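Local coordinates for protein osa (Shigella flexneri, PDB 4O7K) that suppresses the oncogenicity of Agrobacterium tumefaciens and belongs to the plasmid fertility inhibition factors of the ParB/Srx clan, at residues F76-W80 and S143-L147; V118-S124 and F136-R142. The protein carries 1 engineered substitution. All blocks are in the same frame, centred on the assembly; numbering follows the deposited sequence.

Contact 1 of 2, residues F76-W80 and S143-L147; sequences FYRAW and SMWLL. With PO4 (phosphate ion), chain C.
The buried aromatic core between helix 73-81 and helix 140-148 is built where Trp80 of the first helix meets Ser143, Met144 and Leu147 of the second. The short axes of 76-80 and 143-147 stay 11.7 Å apart and run at 130° to each other, so long side chains bridge the gap. On helix 73-81 Trp80 does most of this, with Leu147 its counterpart: CG stands anti to the backbone N (chi1 -171°), which sends the six-membered end of the indole toward the other helix. Its CH2 meets Met144 CG at 3.6 Å, the extended methionine crossing the indole at about a right angle. Leu147 CD1 comes in at the indole edge, near the ring plane, 3.9 Å from Trp80 CE3. Ser143 contributes its CB, 3.9 Å from Trp80 CZ3. The same Leu147 CD1 lies 4.0 Å from Tyr77 CB and approaches the edge of the Phe76 ring at CD2, 4.3 Å away. Trp145 takes no part in this packing; its NE1 bonds O1 of a phosphate, probably from the crystallisation liquor, also bonded by His52 and His149. The interface is largely apolar, the serine its one polar side chain from helix 140-148, and outside partners satisfy the polar ends: Glu14 and Lys94 for Tyr77 OH, Gly139 O for Ser143 OG, Gln89 O for Trp80 NE1. Bonded at its pyrrole side and packed at its benzo side, the Trp80 indole should have little freedom to turn.

Contact 2 of 2, residues V118-S124 and F136-R142; sequences VPLADVS and FTDGMTR. With PO4 (phosphate ion), chain B; IPA (isopropyl alcohol), chain E.
Two acidic side chains come unusually close: Asp122 OD2 lies 2.6 Å from Asp138 OD1, the carboxylate planes 89° apart, which suggests that one may hold a proton. A classic beta bulge brings both acids to the same face of the pairing, where they cross obliquely. Thr137 and Asp138 both face Asp122, whose carbonyl O accepts Thr137 N at 2.8 Å and, on a lone pair, Asp138 N; Asp122 N in return bonds Asp138 O. Beyond the bulge, Val123 CG1 rests 3.6 Å from Phe136 CE2, the side chains alongside. Gly139, at positive phi (95°), is the helix N-cap; Ala121 CB packs on Gly139 O, 3.7 Å away. Gly139 to Arg142 has the GxxR form of the phosphate-binding motif in ParB relatives. A phosphate ion, probably from the crystallisation liquor, occupies it, consistent with such a site, bonded by Thr141 N and OG1, Arg142 N and Lys102 NZ. Bent at chi3 (68°), Arg142 points NE and NH2 at the phosphate, NE bonding O4 at 2.7 Å. Its NH1 bonds Pro119 O on the strand at 2.8 Å, from above the carbonyl plane. Thus held, the guanidinium is fixed in its rotation; a water over its face links Leu120 O to Asp138 OD1. Val118 pairs with strand 55-58 and Val123 with strand 153-158, Val118 and Arg142 lean on helix 103-112, and Ala121 and Phe136 pack on Ser143 of helix 140-148.

How the contacts relate
Helix 140-148 serves both contacts: its first turn forms the phosphate-binding corner of contact 2, while Ser143, Met144 and Leu147 face the buried interior in contact 1. Contact 1 joins two helices through largely apolar side chains, and every residue that touches is buried. Contact 2 is partly buried, joins strand 118-128 to the end of strand 131-136 and the start of helix 140-148, and relies on backbone bonds, acids, an arginine and water. Phe136 connects them directly, its CE1 lying 3.3 Å from Trp80 CE2 and its CZ 3.7 Å from Phe76 CZ. Along the chain, contact 2 is nested within the loop that contact 1 closes.

Contact 1 of 2, residues F76-W80 and S143-L147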
loop_
_atom_site.group_PDB
_atom_site.type_symbol
_atom_site.label_atom_id
_atom_site.label_comp_id
_atom_site.label_asym_id
_atom_site.label_seq_id
_atom_site.Cartn_x
_atom_site.Cartn_y
_atom_site.Cartn_z
ATOM N N PHE A 76 -2.302 -6.564 -1.916
ATOM C CA PHE A 76 -1.087 -6.080 -1.270
ATOM C C PHE A 76 -0.969 -6.697 0.118
ATOM O O PHE A 76 0.096 -7.188 0.501
ATOM C CB PHE A 76 -1.114 -4.549 -1.199
ATOM C CG PHE A 76 0.099 -3.939 -0.561
ATOM C CD1 PHE A 76 1.204 -3.595 -1.327
ATOM C CD2 PHE A 76 0.123 -3.674 0.800
ATOM C CE1 PHE A 76 2.311 -3.005 -0.744
ATOM C CE2 PHE A 76 1.224 -3.078 1.385
ATOM C CZ PHE A 76 2.322 -2.752 0.611
ATOM N N TYR A 77 -2.087 -6.664 0.847
ATOM C CA TYR A 77 -2.212 -7.269 2.165
ATOM C C TYR A 77 -1.820 -8.743 2.108
ATOM O O TYR A 77 -1.011 -9.201 2.912
ATOM C CB TYR A 77 -3.650 -7.094 2.666
ATOM C CG TYR A 77 -3.982 -7.627 4.049
ATOM C CD1 TYR A 77 -3.000 -7.825 5.022
ATOM C CD2 TYR A 77 -5.303 -7.912 4.380
ATOM C CE1 TYR A 77 -3.341 -8.304 6.286
ATOM C CE2 TYR A 77 -5.647 -8.385 5.617
ATOM C CZ TYR A 77 -4.674 -8.584 6.568
ATOM O OH TYR A 77 -5.054 -9.056 7.795
ATOM N N ARG A 78 -2.391 -9.475 1.155
ATOM C CA ARG A 78 -2.086 -10.899 0.984
ATOM C C ARG A 78 -0.608 -11.160 0.708
ATOM O O ARG A 78 -0.010 -12.076 1.280
ATOM C CB ARG A 78 -2.923 -11.490 -0.148
ATOM C CG ARG A 78 -2.605 -12.942 -0.451
ATOM C CD ARG A 78 -3.472 -13.490 -1.572
ATOM N NE ARG A 78 -3.187 -14.904 -1.820
ATOM C CZ ARG A 78 -2.231 -15.341 -2.636
ATOM N NH1 ARG A 78 -1.464 -14.480 -3.291
ATOM N NH2 ARG A 78 -2.041 -16.641 -2.799
ATOM N N ALA A 79 -0.022 -10.364 -0.178
ATOM C CA ALA A 79 1.390 -10.523 -0.522
ATOM C C ALA A 79 2.286 -10.222 0.681
ATOM O O ALA A 79 3.337 -10.852 0.878
ATOM C CB ALA A 79 1.750 -9.625 -1.697
ATOM N N TRP A 80 1.855 -9.270 1.501
ATOM C CA TRP A 80 2.584 -8.910 2.717
ATOM C C TRP A 80 2.523 -10.054 3.732
ATOM O O TRP A 80 3.529 -10.405 4.344
ATOM C CB TRP A 80 2.013 -7.616 3.311
ATOM C CG TRP A 80 2.794 -7.021 4.440
ATOM C CD1 TRP A 80 3.946 -7.517 5.016
ATOM C CD2 TRP A 80 2.465 -5.829 5.157
ATOM N NE1 TRP A 80 4.352 -6.684 6.038
ATOM C CE2 TRP A 80 3.458 -5.645 6.152
ATOM C CE3 TRP A 80 1.423 -4.885 5.059
ATOM C CZ2 TRP A 80 3.450 -4.562 7.027
ATOM C CZ3 TRP A 80 1.415 -3.809 5.927
ATOM C CH2 TRP A 80 2.425 -3.654 6.902
ATOM N N SER A 143 1.123 1.942 5.788
ATOM C CA SER A 143 0.464 0.875 5.021
ATOM C C SER A 143 -0.592 0.167 5.869
ATOM O O SER A 143 -1.671 -0.176 5.369
ATOM C CB SER A 143 1.485 -0.160 4.508
ATOM O OG SER A 143 2.380 0.403 3.558
ATOM N N MET A 144 -0.282 -0.062 7.145
ATOM C CA MET A 144 -1.252 -0.671 8.056
ATOM C C MET A 144 -2.493 0.206 8.214
ATOM O O MET A 144 -3.623 -0.286 8.248
ATOM C CB MET A 144 -0.630 -0.923 9.433
ATOM C CG MET A 144 0.494 -1.947 9.451
ATOM S SD MET A 144 1.069 -2.163 11.144
ATOM C CE MET A 144 2.599 -3.084 10.891
ATOM N N TRP A 145 -2.263 1.508 8.328
ATOM C CA TRP A 145 -3.353 2.461 8.506
ATOM C C TRP A 145 -4.313 2.335 7.325
ATOM O O TRP A 145 -5.516 2.158 7.514
ATOM C CB TRP A 145 -2.808 3.892 8.636
ATOM C CG TRP A 145 -3.862 4.923 9.030
ATOM C CD1 TRP A 145 -4.165 5.355 10.297
ATOM C CD2 TRP A 145 -4.744 5.633 8.146
ATOM N NE1 TRP A 145 -5.176 6.290 10.252
ATOM C CE2 TRP A 145 -5.550 6.477 8.944
ATOM C CE3 TRP A 145 -4.932 5.634 6.756
ATOM C CZ2 TRP A 145 -6.521 7.314 8.401
ATOM C CZ3 TRP A 145 -5.896 6.467 6.220
ATOM C CH2 TRP A 145 -6.679 7.300 7.043
ATOM N N LEU A 146 -3.762 2.359 6.109
ATOM C CA LEU A 146 -4.568 2.289 4.893
ATOM C C LEU A 146 -5.328 0.978 4.826
ATOM O O LEU A 146 -6.512 0.950 4.502
ATOM C CB LEU A 146 -3.693 2.463 3.637
ATOM C CG LEU A 146 -3.007 3.822 3.423
ATOM C CD1 LEU A 146 -1.809 3.675 2.493
ATOM C CD2 LEU A 146 -3.988 4.831 2.850
ATOM N N LEU A 147 -4.643 -0.108 5.151
ATOM C CA LEU A 147 -5.252 -1.434 5.101
ATOM C C LEU A 147 -6.369 -1.585 6.139
ATOM O O LEU A 147 -7.469 -2.062 5.828
ATOM C CB LEU A 147 -4.181 -2.501 5.298
ATOM C CG LEU A 147 -3.255 -2.682 4.098
ATOM C CD1 LEU A 147 -2.229 -3.765 4.413
ATOM C CD2 LEU A 147 -4.068 -3.025 2.843
HETATM P P PO4 C . -8.322 7.264 12.691
HETATM O O1 PO4 C . -7.142 6.308 12.773
HETATM O O2 PO4 C . -9.514 6.560 12.087
HETATM O O3 PO4 C . -8.698 7.760 14.068
HETATM O O4 PO4 C . -7.949 8.456 11.844
#

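Contact 2 of 2, residues V118-S124 and F136-R142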
loop_
_atom_site.group_PDB
_atom_site.type_symbol
_atom_site.label_atom_id
_atom_site.label_comp_id
_atom_site.label_asym_id
_atom_site.label_seq_id
_atom_site.Cartn_x
_atom_site.Cartn_y
_atom_site.Cartn_z
ATOM N N VAL A 118 0.581 12.418 3.440
ATOM C CA VAL A 118 1.514 11.387 3.874
ATOM C C VAL A 118 2.342 10.858 2.695
ATOM O O VAL A 118 1.782 10.431 1.693
ATOM C CB VAL A 118 0.763 10.221 4.539
ATOM C CG1 VAL A 118 1.749 9.111 4.972
ATOM C CG2 VAL A 118 -0.037 10.731 5.728
ATOM N N PRO A 119 3.680 10.887 2.811
ATOM C CA PRO A 119 4.529 10.320 1.750
ATOM C C PRO A 119 4.274 8.827 1.534
ATOM O O PRO A 119 3.906 8.113 2.470
ATOM C CB PRO A 119 5.949 10.572 2.267
ATOM C CG PRO A 119 5.797 11.761 3.180
ATOM C CD PRO A 119 4.477 11.554 3.856
ATOM N N LEU A 120 4.450 8.375 0.297
ATOM C CA LEU A 120 4.232 6.978 -0.054
ATOM C C LEU A 120 5.215 6.042 0.645
ATOM O O LEU A 120 6.330 6.429 0.973
ATOM C CB LEU A 120 4.361 6.785 -1.563
ATOM C CG LEU A 120 3.374 7.588 -2.416
ATOM C CD1 LEU A 120 3.573 7.212 -3.881
ATOM C CD2 LEU A 120 1.966 7.308 -1.950
ATOM N N ALA A 121 4.773 4.807 0.842
ATOM C CA ALA A 121 5.638 3.708 1.247
ATOM C C ALA A 121 6.556 3.297 0.108
ATOM O O ALA A 121 6.184 3.371 -1.072
ATOM C CB ALA A 121 4.804 2.527 1.692
ATOM N N ASP A 122 7.754 2.862 0.474
ATOM C CA ASP A 122 8.719 2.281 -0.463
ATOM C C ASP A 122 8.788 0.773 -0.252
ATOM O O ASP A 122 9.211 0.309 0.806
ATOM C CB ASP A 122 10.093 2.908 -0.261
ATOM C CG ASP A 122 10.112 4.381 -0.617
ATOM O OD1 ASP A 122 10.332 4.701 -1.803
ATOM O OD2 ASP A 122 9.906 5.217 0.290
ATOM N N VAL A 123 8.335 0.009 -1.242
ATOM C CA VAL A 123 8.243 -1.437 -1.088
ATOM C C VAL A 123 9.012 -2.154 -2.191
ATOM O O VAL A 123 9.513 -1.534 -3.129
ATOM C CB VAL A 123 6.780 -1.933 -1.105
ATOM C CG1 VAL A 123 5.951 -1.221 -0.018
ATOM C CG2 VAL A 123 6.179 -1.723 -2.484
ATOM N N SER A 124 9.093 -3.473 -2.069
ATOM C CA SER A 124 9.835 -4.273 -3.022
ATOM C C SER A 124 9.220 -5.653 -3.150
ATOM O O SER A 124 8.759 -6.225 -2.165
ATOM C CB SER A 124 11.301 -4.384 -2.594
ATOM O OG SER A 124 11.879 -3.102 -2.433
ATOM N N PHE A 136 9.519 -4.284 2.666
ATOM C CA PHE A 136 9.529 -2.835 2.806
ATOM C C PHE A 136 10.912 -2.247 2.966
ATOM O O PHE A 136 11.773 -2.807 3.652
ATOM C CB PHE A 136 8.683 -2.415 4.011
ATOM C CG PHE A 136 7.215 -2.641 3.841
ATOM C CD1 PHE A 136 6.669 -3.902 3.995
ATOM C CD2 PHE A 136 6.364 -1.575 3.552
ATOM C CE1 PHE A 136 5.321 -4.106 3.845
ATOM C CE2 PHE A 136 5.008 -1.776 3.398
ATOM C CZ PHE A 136 4.475 -3.029 3.555
ATOM N N THR A 137 11.111 -1.093 2.344
ATOM C CA THR A 137 12.249 -0.256 2.682
ATOM C C THR A 137 11.778 0.717 3.761
ATOM O O THR A 137 12.485 0.985 4.727
ATOM C CB THR A 137 12.790 0.487 1.462
ATOM O OG1 THR A 137 13.377 -0.458 0.558
ATOM C CG2 THR A 137 13.820 1.526 1.867
ATOM N N ASP A 138 10.563 1.229 3.588
ATOM C CA ASP A 138 9.911 2.035 4.610
ATOM C C ASP A 138 8.406 2.101 4.340
ATOM O O ASP A 138 7.933 1.680 3.279
ATOM C CB ASP A 138 10.519 3.444 4.657
ATOM C CG ASP A 138 10.580 4.099 3.287
ATOM O OD1 ASP A 138 9.523 4.225 2.648
ATOM O OD2 ASP A 138 11.683 4.464 2.825
ATOM N N GLY A 139 7.656 2.615 5.311
ATOM C CA GLY A 139 6.234 2.842 5.144
ATOM C C GLY A 139 5.321 1.733 5.638
ATOM O O GLY A 139 4.173 1.660 5.219
ATOM N N MET A 140 5.796 0.884 6.548
ATOM C CA MET A 140 4.961 -0.212 7.036
ATOM C C MET A 140 3.753 0.272 7.832
ATOM O O MET A 140 2.649 -0.209 7.630
ATOM C CB MET A 140 5.785 -1.184 7.901
ATOM C CG MET A 140 6.568 -2.184 7.085
ATOM S SD MET A 140 7.319 -3.493 8.094
ATOM C CE MET A 140 8.452 -2.506 9.056
ATOM N N THR A 141 3.947 1.213 8.743
ATOM C CA THR A 141 2.826 1.618 9.586
ATOM C C THR A 141 1.769 2.387 8.799
ATOM O O THR A 141 0.583 2.179 9.004
ATOM C CB THR A 141 3.271 2.469 10.771
ATOM O OG1 THR A 141 4.463 1.920 11.342
ATOM C CG2 THR A 141 2.187 2.478 11.826
ATOM N N ARG A 142 2.184 3.269 7.897
ATOM C CA ARG A 142 1.199 4.000 7.105
ATOM C C ARG A 142 0.457 3.027 6.189
ATOM O O ARG A 142 -0.706 3.239 5.876
ATOM C CB ARG A 142 1.851 5.129 6.304
ATOM C CG ARG A 142 2.700 4.683 5.127
ATOM C CD ARG A 142 3.664 5.784 4.704
ATOM N NE ARG A 142 4.690 6.036 5.719
ATOM C CZ ARG A 142 5.385 7.167 5.814
ATOM N NH1 ARG A 142 5.166 8.161 4.958
ATOM N NH2 ARG A 142 6.289 7.313 6.768
HETATM P P PO4 B . 5.907 4.402 8.922
HETATM O O1 PO4 B . 7.186 5.052 8.477
HETATM O O2 PO4 B . 6.206 3.029 9.472
HETATM O O3 PO4 B . 5.224 5.255 9.960
HETATM O O4 PO4 B . 4.958 4.245 7.753
HETATM C C1 IPA E . 7.655 10.403 5.835
HETATM C C2 IPA E . 7.320 11.139 7.129
HETATM C C3 IPA E . 6.464 12.366 6.838
HETATM O O2 IPA E . 6.607 10.275 7.980
HETATM O O HOH W 1 7.380 5.629 3.666
HETATM O O HOH W 2 12.709 -3.194 0.223
#